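Local coordinates for protein WYL1 (Ruminococcus sp., PDB 6OAW) that probably modulates the Type VI-D CRISPR-Cas system as a WYL-domain accessory protein, at residues S310-T315 and G364-P369; R323-Q328 and K354-K359; S211-R216 and D255-S260; I221-Y226 and C241-K246. All blocks are in the same frame, centred on the assembly; numbering follows the deposited sequence.

Contact 1 of 4, residues S310-T315 and G364-P369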
# COMPACT_ATOMS: atom_id res chain seq x y z
N SER B 310 -18.67 -13.48 23.67
CA SER B 310 -17.37 -14.18 23.82
C SER B 310 -16.79 -13.66 25.12
O SER B 310 -16.76 -12.44 25.28
CB SER B 310 -16.39 -13.98 22.67
OG SER B 310 -16.88 -14.50 21.45
N LYS B 311 -16.36 -14.56 26.00
CA LYS B 311 -15.66 -14.20 27.24
C LYS B 311 -14.16 -14.35 26.98
O LYS B 311 -13.72 -15.47 26.59
CB LYS B 311 -16.18 -15.06 28.38
CG LYS B 311 -17.56 -14.66 28.88
CD LYS B 311 -18.07 -15.55 29.98
CE LYS B 311 -19.53 -15.32 30.28
NZ LYS B 311 -19.83 -15.80 31.64
N VAL B 312 -13.42 -13.26 27.17
CA VAL B 312 -11.95 -13.23 26.97
C VAL B 312 -11.28 -12.64 28.21
O VAL B 312 -11.59 -11.52 28.55
CB VAL B 312 -11.54 -12.43 25.71
CG1 VAL B 312 -10.07 -12.60 25.43
CG2 VAL B 312 -12.35 -12.86 24.52
N TYR B 313 -10.39 -13.41 28.83
CA TYR B 313 -9.53 -12.93 29.94
C TYR B 313 -8.37 -12.17 29.31
O TYR B 313 -7.64 -12.78 28.49
CB TYR B 313 -9.01 -14.07 30.80
CG TYR B 313 -8.19 -13.62 31.97
CD1 TYR B 313 -8.80 -13.26 33.16
CD2 TYR B 313 -6.81 -13.53 31.89
CE1 TYR B 313 -8.05 -12.82 34.24
CE2 TYR B 313 -6.05 -13.10 32.97
CZ TYR B 313 -6.68 -12.73 34.14
OH TYR B 313 -5.94 -12.32 35.22
N LEU B 314 -8.25 -10.87 29.63
CA LEU B 314 -7.10 -10.04 29.21
C LEU B 314 -6.20 -9.82 30.42
O LEU B 314 -6.74 -9.51 31.49
CB LEU B 314 -7.58 -8.69 28.68
CG LEU B 314 -8.56 -8.75 27.52
CD1 LEU B 314 -8.94 -7.35 27.10
CD2 LEU B 314 -7.97 -9.47 26.34
N THR B 315 -4.89 -10.02 30.28
CA THR B 315 -3.89 -9.53 31.25
C THR B 315 -3.69 -8.03 31.03
O THR B 315 -4.30 -7.49 30.09
CB THR B 315 -2.55 -10.26 31.11
OG1 THR B 315 -2.15 -9.99 29.77
CG2 THR B 315 -2.63 -11.74 31.40
N GLY B 364 -4.75 -13.02 26.19
CA GLY B 364 -6.11 -12.93 25.64
C GLY B 364 -6.69 -14.32 25.49
O GLY B 364 -6.59 -14.87 24.39
N VAL B 365 -7.19 -14.90 26.58
CA VAL B 365 -7.64 -16.32 26.61
C VAL B 365 -9.14 -16.32 26.35
O VAL B 365 -9.87 -15.82 27.19
CB VAL B 365 -7.32 -16.97 27.95
CG1 VAL B 365 -7.71 -18.44 27.95
CG2 VAL B 365 -5.86 -16.82 28.34
N ILE B 366 -9.57 -16.87 25.22
CA ILE B 366 -11.02 -16.96 24.89
C ILE B 366 -11.62 -18.14 25.67
O ILE B 366 -11.28 -19.29 25.35
CB ILE B 366 -11.28 -17.09 23.38
CG1 ILE B 366 -10.49 -16.06 22.58
CG2 ILE B 366 -12.78 -17.02 23.13
CD1 ILE B 366 -10.68 -16.18 21.07
N LEU B 367 -12.47 -17.83 26.65
CA LEU B 367 -13.08 -18.79 27.59
C LEU B 367 -14.38 -19.34 27.02
O LEU B 367 -14.72 -20.46 27.35
CB LEU B 367 -13.29 -18.12 28.95
CG LEU B 367 -11.99 -17.62 29.56
CD1 LEU B 367 -12.20 -16.91 30.88
CD2 LEU B 367 -11.01 -18.77 29.72
N SER B 368 -15.08 -18.57 26.19
CA SER B 368 -16.37 -18.99 25.57
C SER B 368 -16.63 -18.13 24.35
O SER B 368 -16.07 -17.05 24.23
CB SER B 368 -17.52 -18.94 26.56
OG SER B 368 -17.76 -17.61 26.90
N PRO B 369 -17.43 -18.59 23.38
CA PRO B 369 -18.17 -19.85 23.50
C PRO B 369 -17.25 -21.10 23.44
O PRO B 369 -16.09 -20.98 23.15
CB PRO B 369 -19.14 -19.71 22.30
CG PRO B 369 -18.29 -19.03 21.26
CD PRO B 369 -17.61 -17.94 22.07
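V312 lays its CG1 methyl over the backbone where G364 joins V365, 3.8 Å from G364 C, while its CG2 methyl runs beside CG1 of I366, the two side chains pointing the same way. They belong to antiparallel strands, 310-314 and 364-368, paired in a ladder broken by a classic beta bulge, where L367 and S368 both face K311. Strand 310-314 is the middle one of three, with strand 342-346 along its other edge. Past the bulge the ladder is regular: in the hydrogen-bonded pair Y313 and V365, V365 N reaches Y313 O at 2.9 Å and Y313 N answers to V365 O. Beyond it G364 offers no side chain, and L314 brings CD2 to 4.0 Å from G364 CA. The face carrying V312, L314 and I366 is buried against V353 and F357 of helix 350-357, and I366 also touches M376 of helix 370-389. The backbone N of I366 is bonded to the hydroxyl of Y387 of the second subunit, which ties this strand to the dimer partner. At the bulge itself K311 O takes L367 N at 2.7 Å and, weakly, S368 N; L367 CB sits close to the same oxygen. K311 N bonds to S368 O at 3.1 Å, approaching from well above the carbonyl plane. P369 follows on a cis peptide bond, and its CD packs on S310 OG. With S368 OG held between its own backbone N and carbonyl carbon (chi1 67°), that hydroxyl comes to 3.3 Å from K311 CB.

Contact 2 of 4, residues R323-Q328 and K354-K359. Unlike the reference sequence in segment 323-328: R323 (reference Gly).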
# COMPACT_ATOMS: atom_id res chain seq x y z
N ARG B 323 -5.12 -2.09 22.93
CA ARG B 323 -5.05 -0.63 22.66
C ARG B 323 -4.30 -0.39 21.34
O ARG B 323 -4.71 0.52 20.59
CB ARG B 323 -4.42 0.12 23.84
CG ARG B 323 -4.26 1.63 23.64
N LYS B 324 -3.23 -1.14 21.07
CA LYS B 324 -2.27 -0.86 19.95
C LYS B 324 -2.72 -1.56 18.66
O LYS B 324 -2.45 -1.02 17.60
CB LYS B 324 -0.84 -1.33 20.27
CG LYS B 324 -0.02 -0.46 21.22
N ILE B 325 -3.39 -2.72 18.73
CA ILE B 325 -3.74 -3.52 17.52
C ILE B 325 -5.22 -3.30 17.19
O ILE B 325 -6.12 -3.87 17.86
CB ILE B 325 -3.36 -5.00 17.75
CG1 ILE B 325 -1.87 -5.16 18.08
CG2 ILE B 325 -3.75 -5.88 16.57
CD1 ILE B 325 -1.52 -6.53 18.57
N LEU B 326 -5.47 -2.51 16.15
CA LEU B 326 -6.79 -2.02 15.72
C LEU B 326 -7.38 -2.97 14.69
O LEU B 326 -8.61 -3.01 14.56
CB LEU B 326 -6.61 -0.61 15.13
CG LEU B 326 -6.15 0.43 16.14
CD1 LEU B 326 -6.24 1.83 15.56
CD2 LEU B 326 -6.96 0.39 17.43
N TYR B 327 -6.54 -3.70 13.95
CA TYR B 327 -6.99 -4.55 12.82
C TYR B 327 -8.08 -5.51 13.27
O TYR B 327 -7.78 -6.38 14.07
CB TYR B 327 -5.83 -5.37 12.23
CG TYR B 327 -6.23 -6.22 11.05
CD1 TYR B 327 -6.70 -5.62 9.89
CD2 TYR B 327 -6.17 -7.60 11.09
CE1 TYR B 327 -7.05 -6.38 8.78
CE2 TYR B 327 -6.56 -8.38 10.01
CZ TYR B 327 -6.98 -7.77 8.85
OH TYR B 327 -7.35 -8.53 7.79
N GLN B 328 -9.30 -5.36 12.74
CA GLN B 328 -10.43 -6.32 13.01
C GLN B 328 -10.68 -6.44 14.52
O GLN B 328 -11.14 -7.50 14.96
CB GLN B 328 -10.16 -7.66 12.31
CG GLN B 328 -10.37 -7.55 10.78
CD GLN B 328 -10.20 -8.84 10.01
OE1 GLN B 328 -9.70 -9.86 10.54
NE2 GLN B 328 -10.66 -8.76 8.76
N LYS B 354 -12.23 -14.60 17.78
CA LYS B 354 -11.25 -15.70 17.55
C LYS B 354 -10.11 -15.21 16.65
O LYS B 354 -8.91 -15.39 16.99
CB LYS B 354 -12.02 -16.82 16.85
CG LYS B 354 -11.79 -18.24 17.29
CD LYS B 354 -11.73 -19.19 16.13
CE LYS B 354 -13.00 -19.32 15.34
NZ LYS B 354 -12.72 -19.76 13.95
N TYR B 355 -10.43 -14.58 15.51
CA TYR B 355 -9.40 -14.06 14.56
C TYR B 355 -8.59 -12.95 15.24
O TYR B 355 -7.45 -12.74 14.86
CB TYR B 355 -9.97 -13.55 13.23
CG TYR B 355 -10.59 -14.58 12.32
CD1 TYR B 355 -10.32 -15.93 12.46
CD2 TYR B 355 -11.40 -14.19 11.28
CE1 TYR B 355 -10.85 -16.86 11.59
CE2 TYR B 355 -11.96 -15.10 10.41
CZ TYR B 355 -11.68 -16.45 10.56
OH TYR B 355 -12.20 -17.35 9.69
N TYR B 356 -9.12 -12.30 16.28
CA TYR B 356 -8.35 -11.23 16.96
C TYR B 356 -7.43 -11.80 18.05
O TYR B 356 -6.26 -11.38 18.14
CB TYR B 356 -9.27 -10.20 17.59
CG TYR B 356 -8.52 -9.01 18.11
CD1 TYR B 356 -7.96 -8.09 17.25
CD2 TYR B 356 -8.32 -8.84 19.47
CE1 TYR B 356 -7.28 -6.98 17.73
CE2 TYR B 356 -7.60 -7.76 19.96
CZ TYR B 356 -7.10 -6.81 19.09
OH TYR B 356 -6.42 -5.72 19.57
N PHE B 357 -7.97 -12.69 18.89
CA PHE B 357 -7.26 -13.16 20.10
C PHE B 357 -6.45 -14.43 19.82
O PHE B 357 -5.72 -14.85 20.72
CB PHE B 357 -8.23 -13.27 21.25
CG PHE B 357 -8.71 -11.95 21.77
CD1 PHE B 357 -7.82 -11.09 22.39
CD2 PHE B 357 -10.04 -11.58 21.68
CE1 PHE B 357 -8.28 -9.88 22.90
CE2 PHE B 357 -10.48 -10.36 22.15
CZ PHE B 357 -9.61 -9.52 22.78
N ASN B 358 -6.53 -15.01 18.62
CA ASN B 358 -5.73 -16.22 18.31
C ASN B 358 -4.22 -15.95 18.45
O ASN B 358 -3.50 -16.92 18.71
CB ASN B 358 -6.06 -16.82 16.94
CG ASN B 358 -5.83 -15.90 15.76
OD1 ASN B 358 -5.25 -14.83 15.93
ND2 ASN B 358 -6.26 -16.34 14.59
N LYS B 359 -3.75 -14.69 18.33
CA LYS B 359 -2.32 -14.35 18.51
C LYS B 359 -2.00 -13.88 19.93
O LYS B 359 -0.87 -13.52 20.17
CB LYS B 359 -1.89 -13.29 17.51
CG LYS B 359 -2.71 -12.00 17.55
CD LYS B 359 -2.23 -10.95 16.64
CE LYS B 359 -3.21 -9.82 16.56
NZ LYS B 359 -4.53 -10.31 16.10
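Y356 points its ring across to I325, and the two side chains are set obliquely to one another: the hydroxyl passes I325 CB and ends on the backbone oxygen. Y356 OH donates to I325 O at 2.5 Å, lying in the carbonyl plane and on a lone pair. The torsion that starts the reach leaves CG of Y356 anti to the backbone N (chi1 -172°). I325 O and Y327 O both sit at the ring's edge, near its plane, with Y327 O 3.6 Å from Y356 CD1. Beside the bond, I325 CG2 packs on Y356 CE1 at 3.9 Å. The same methyl meets a second side chain, K359, whose CE lies 4.0 Å from I325 CG2; the two chains run antiparallel past one another. The contact joins the ends of two helices: I325 is where the chain leaves helix 316-324, and Y356 is in the last turn of helix 350-357, so a tyrosine from one helix grips the first carbonyl after the other. K359 bends back at its last torsion (chi4 -58°), and NZ donates to Y356 O at 2.9 Å, tilted from the carbonyl plane. A positive charge is thereby placed by the carboxyl end of helix 350-357, where the helix dipole would probably favour it. The Y356 ring also meets F360, and P330 packs on its side chain. Q328 CG lies over the centre of the Y327 ring, 3.8 Å above its plane. The Y327 ring stacks on Y327 of the second subunit, and K359 packs on N358 of that chain.

Contact 3 of 4, residues S211-R216 and D255-S260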
# COMPACT_ATOMS: atom_id res chain seq x y z
N SER B 211 -24.20 -16.73 -6.77
CA SER B 211 -23.37 -16.55 -5.56
C SER B 211 -22.74 -17.88 -5.14
O SER B 211 -23.49 -18.86 -5.00
CB SER B 211 -24.18 -16.00 -4.43
OG SER B 211 -23.40 -15.93 -3.24
N ASN B 212 -21.44 -17.89 -4.90
CA ASN B 212 -20.79 -18.96 -4.09
C ASN B 212 -20.20 -18.27 -2.86
O ASN B 212 -19.22 -18.76 -2.28
CB ASN B 212 -19.78 -19.77 -4.92
CG ASN B 212 -18.66 -18.94 -5.51
OD1 ASN B 212 -18.62 -17.72 -5.34
ND2 ASN B 212 -17.74 -19.59 -6.20
N MSE B 213 -20.79 -17.14 -2.46
CA MSE B 213 -20.43 -16.42 -1.21
C MSE B 213 -20.75 -17.29 0.02
O MSE B 213 -19.91 -17.31 0.94
CB MSE B 213 -21.20 -15.11 -1.14
CG MSE B 213 -21.07 -14.38 0.17
SE MSE B 213 -19.23 -13.74 0.35
CE MSE B 213 -19.14 -12.90 2.13
N TYR B 214 -21.93 -17.93 0.05
CA TYR B 214 -22.44 -18.71 1.22
C TYR B 214 -22.67 -20.18 0.84
O TYR B 214 -23.36 -20.89 1.59
CB TYR B 214 -23.72 -18.05 1.78
CG TYR B 214 -23.49 -16.67 2.36
CD1 TYR B 214 -22.55 -16.49 3.36
CD2 TYR B 214 -24.16 -15.55 1.88
CE1 TYR B 214 -22.28 -15.23 3.89
CE2 TYR B 214 -23.91 -14.28 2.40
CZ TYR B 214 -22.98 -14.13 3.42
OH TYR B 214 -22.67 -12.92 3.95
N SER B 215 -22.11 -20.63 -0.29
CA SER B 215 -22.27 -22.01 -0.83
C SER B 215 -21.04 -22.41 -1.65
O SER B 215 -20.38 -21.51 -2.20
CB SER B 215 -23.54 -22.12 -1.63
OG SER B 215 -23.76 -20.97 -2.43
N ARG B 216 -20.72 -23.72 -1.69
CA ARG B 216 -19.62 -24.29 -2.52
C ARG B 216 -20.07 -24.24 -3.99
O ARG B 216 -19.26 -23.77 -4.79
CB ARG B 216 -19.24 -25.72 -2.12
CG ARG B 216 -17.96 -26.24 -2.77
N ASP B 255 -27.68 -8.04 3.63
CA ASP B 255 -26.46 -8.88 3.61
C ASP B 255 -25.33 -8.13 2.92
O ASP B 255 -25.56 -7.01 2.38
CB ASP B 255 -26.76 -10.23 2.96
CG ASP B 255 -26.03 -11.39 3.60
OD1 ASP B 255 -24.87 -11.19 4.04
OD2 ASP B 255 -26.62 -12.49 3.65
N SER B 256 -24.14 -8.74 2.99
CA SER B 256 -22.89 -8.25 2.36
C SER B 256 -22.20 -9.39 1.60
O SER B 256 -21.68 -10.33 2.27
CB SER B 256 -22.02 -7.62 3.43
OG SER B 256 -20.79 -7.14 2.89
N TYR B 257 -22.15 -9.28 0.26
CA TYR B 257 -21.51 -10.24 -0.66
C TYR B 257 -20.18 -9.68 -1.19
O TYR B 257 -20.18 -8.59 -1.78
CB TYR B 257 -22.42 -10.55 -1.85
CG TYR B 257 -23.64 -11.35 -1.50
CD1 TYR B 257 -24.77 -10.75 -0.98
CD2 TYR B 257 -23.62 -12.74 -1.60
CE1 TYR B 257 -25.89 -11.49 -0.64
CE2 TYR B 257 -24.73 -13.50 -1.25
CZ TYR B 257 -25.86 -12.87 -0.78
OH TYR B 257 -26.92 -13.62 -0.42
N ARG B 258 -19.09 -10.44 -1.07
CA ARG B 258 -17.83 -10.16 -1.82
C ARG B 258 -18.19 -10.02 -3.31
O ARG B 258 -18.85 -10.94 -3.84
CB ARG B 258 -16.83 -11.31 -1.64
CG ARG B 258 -16.22 -11.39 -0.25
CD ARG B 258 -14.93 -10.59 -0.15
NE ARG B 258 -14.08 -11.10 -1.20
CZ ARG B 258 -13.16 -12.04 -1.09
NH1 ARG B 258 -12.50 -12.42 -2.18
NH2 ARG B 258 -12.84 -12.54 0.08
N ILE B 259 -17.81 -8.94 -3.98
CA ILE B 259 -18.14 -8.81 -5.42
C ILE B 259 -17.45 -9.93 -6.21
O ILE B 259 -17.98 -10.30 -7.29
CB ILE B 259 -17.84 -7.42 -6.00
CG1 ILE B 259 -16.35 -7.17 -6.18
CG2 ILE B 259 -18.53 -6.33 -5.20
CD1 ILE B 259 -16.05 -5.85 -6.85
N SER B 260 -16.36 -10.49 -5.69
CA SER B 260 -15.62 -11.58 -6.36
C SER B 260 -16.40 -12.91 -6.31
O SER B 260 -16.01 -13.81 -7.04
CB SER B 260 -14.22 -11.72 -5.80
OG SER B 260 -14.24 -12.04 -4.41
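An ST turn at S211, leading out of strand 205-211, lays its loop against Y257 of strand 253-258 within the curled antiparallel sheet. S211 OG accepts M213 N at 3.0 Å and lies at the edge of the Y257 ring. M213, modelled as selenomethionine, presses CB to 3.4 Å from Y257 CD2 and then bends at chi2, with SE 3.6 Å from R258 N. The same residue sets CG over the centre of the Y214 ring. Y214 turns an edge toward the face of Y257, an offset edge-to-face pair with planes at 67°. Its hydroxyl meets the carboxylate of D255 tip to tip: Y214 OH donates to D255 OD1 at 2.8 Å, on the syn side and 29° out of the carboxylate plane. The anti lone pair of D255 OD1 takes S256 N, also at 2.8 Å. An alanine in place of D255 would probably leave S256 N without this acceptor and Y214 OH with one mate fewer, freeing the tyrosine's tip to shift. S304 OG also bonds Y214 OH, while Y257 OH is bonded to E245 and S243. Two donors on one carboxylate oxygen are likely to favour the charged form of D255.

Contact 4 of 4, residues I221-Y226 and C241-K246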
# COMPACT_ATOMS: atom_id res chain seq x y z
N ILE B 221 -29.72 -16.36 -6.78
CA ILE B 221 -30.41 -15.59 -5.71
C ILE B 221 -30.92 -14.27 -6.30
O ILE B 221 -30.57 -13.95 -7.46
CB ILE B 221 -29.49 -15.36 -4.50
CG1 ILE B 221 -28.29 -14.47 -4.83
CG2 ILE B 221 -29.03 -16.69 -3.93
CD1 ILE B 221 -27.49 -14.05 -3.61
N ARG B 222 -31.73 -13.55 -5.53
CA ARG B 222 -32.27 -12.21 -5.88
C ARG B 222 -31.60 -11.18 -4.97
O ARG B 222 -31.57 -11.41 -3.74
CB ARG B 222 -33.79 -12.21 -5.78
CG ARG B 222 -34.45 -13.13 -6.80
CD ARG B 222 -35.96 -13.01 -6.79
NE ARG B 222 -36.48 -13.62 -5.58
CZ ARG B 222 -37.63 -13.29 -5.00
NH1 ARG B 222 -38.41 -12.35 -5.51
NH2 ARG B 222 -38.01 -13.91 -3.90
N LEU B 223 -31.04 -10.13 -5.56
CA LEU B 223 -30.37 -9.02 -4.85
C LEU B 223 -31.11 -7.72 -5.12
O LEU B 223 -31.47 -7.48 -6.27
CB LEU B 223 -28.94 -8.87 -5.35
CG LEU B 223 -28.04 -10.09 -5.19
CD1 LEU B 223 -26.69 -9.80 -5.81
CD2 LEU B 223 -27.89 -10.47 -3.73
N ILE B 224 -31.26 -6.90 -4.08
CA ILE B 224 -31.62 -5.46 -4.18
C ILE B 224 -30.38 -4.69 -3.75
O ILE B 224 -30.13 -4.56 -2.55
CB ILE B 224 -32.86 -5.12 -3.33
CG1 ILE B 224 -34.04 -6.07 -3.60
CG2 ILE B 224 -33.25 -3.66 -3.56
CD1 ILE B 224 -35.20 -5.91 -2.65
N PRO B 225 -29.52 -4.25 -4.69
CA PRO B 225 -28.26 -3.60 -4.35
C PRO B 225 -28.49 -2.33 -3.53
O PRO B 225 -29.46 -1.65 -3.78
CB PRO B 225 -27.66 -3.22 -5.70
CG PRO B 225 -28.31 -4.16 -6.68
CD PRO B 225 -29.72 -4.35 -6.14
N TYR B 226 -27.59 -2.02 -2.60
CA TYR B 226 -27.61 -0.75 -1.83
C TYR B 226 -26.34 0.06 -2.14
O TYR B 226 -26.43 1.17 -2.66
CB TYR B 226 -27.78 -1.02 -0.33
CG TYR B 226 -28.00 0.26 0.43
CD1 TYR B 226 -29.26 0.82 0.56
CD2 TYR B 226 -26.92 0.95 0.93
CE1 TYR B 226 -29.44 2.03 1.20
CE2 TYR B 226 -27.07 2.15 1.59
CZ TYR B 226 -28.34 2.70 1.71
OH TYR B 226 -28.46 3.87 2.38
N CYS B 241 -26.47 -5.07 0.40
CA CYS B 241 -27.74 -5.23 -0.36
C CYS B 241 -28.81 -5.89 0.51
O CYS B 241 -28.49 -6.28 1.63
CB CYS B 241 -27.49 -6.09 -1.59
SG CYS B 241 -26.91 -7.74 -1.16
N LEU B 242 -30.02 -6.04 -0.01
CA LEU B 242 -30.99 -7.04 0.51
C LEU B 242 -30.90 -8.27 -0.39
O LEU B 242 -30.74 -8.09 -1.62
CB LEU B 242 -32.41 -6.49 0.54
CG LEU B 242 -32.57 -5.09 1.14
CD1 LEU B 242 -34.04 -4.79 1.37
CD2 LEU B 242 -31.79 -4.95 2.43
N SER B 243 -30.96 -9.47 0.21
CA SER B 243 -30.89 -10.76 -0.51
C SER B 243 -31.94 -11.73 0.04
O SER B 243 -32.32 -11.60 1.22
CB SER B 243 -29.53 -11.32 -0.40
OG SER B 243 -29.50 -12.66 -0.86
N ASP B 244 -32.40 -12.66 -0.81
CA ASP B 244 -33.40 -13.70 -0.45
C ASP B 244 -32.67 -15.03 -0.21
O ASP B 244 -33.34 -16.05 -0.10
CB ASP B 244 -34.47 -13.80 -1.54
CG ASP B 244 -33.99 -14.52 -2.80
OD1 ASP B 244 -32.78 -14.83 -2.87
OD2 ASP B 244 -34.83 -14.82 -3.67
N GLU B 245 -31.34 -15.03 -0.11
CA GLU B 245 -30.56 -16.28 0.01
C GLU B 245 -30.86 -16.94 1.36
O GLU B 245 -31.11 -18.16 1.36
CB GLU B 245 -29.06 -16.03 -0.17
CG GLU B 245 -28.26 -17.32 -0.28
CD GLU B 245 -26.77 -17.14 -0.50
OE1 GLU B 245 -26.32 -15.99 -0.58
OE2 GLU B 245 -26.08 -18.18 -0.60
N LYS B 246 -30.82 -16.17 2.45
CA LYS B 246 -30.78 -16.70 3.84
C LYS B 246 -32.12 -17.41 4.18
O LYS B 246 -32.10 -18.35 4.99
CB LYS B 246 -30.44 -15.58 4.83
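I221 sets CG2 against the aliphatic part of E245, 3.8 Å from E245 CG, and points CD1 at S243 OG. R222 comes next and meets D244 with both backbone and side chain. R222 N donates almost straight (173°) to D244 OD1 at 3.1 Å, from above the carboxylate plane, and R222 O takes D244 N in return. Beyond them the side chains cross at about a right angle in a salt bridge, R222 NE to D244 OD2 at 2.8 Å, with NH2 adding a weak bond; NH1 has a second acid, E275. An alanine at D244 would probably leave R222 N without its acceptor and the guanidinium leaning on E275, freer to turn. L223 puts CD2 3.8 Å from S243 CB and near C241 SG. I224 pairs with L242 in the hydrogen-bonded register, I224 N to L242 O at 2.8 Å and L242 N to I224 O at 2.9 Å. P225 follows in a non-hydrogen-bonded pair with C241, its CA 3.8 Å from C241 CB, and the pairing runs on past it, Y226 to V240. At the far end S243 OG takes E245 N, an ST turn, and is also bonded to the hydroxyl of Y257. This beta hairpin, strands 219-230 and 237-243, lies between strand 205-211 on one edge and strand 253-258 on the other; Y257 packs on I221, L223 and C241, while helix 287-298 brings V293 onto L242 and Y226.

Overall arrangement
Contacts 3 and 4 share one curled sheet: their centres are about 11 Å apart, and D255 N bonds C241 O where strands 253-258 and 237-243 run side by side. Contact 4 is the buried one, mixing a backbone ladder with a salt bridge, whereas contact 3, partly buried, fastens a loop by aromatic rings and a carboxylate. Contacts 1 and 2 form a second group, their centres about 12 Å apart, in which F357 from contact 2 packs under V312 and L314. Contact 1 is a partly buried strand ladder; contact 2 is a surface junction resting on a tyrosine and a lysine. Both touch the second subunit, unlike contacts 3 and 4, and contacts 1 and 4 lie about 35 Å apart between centres.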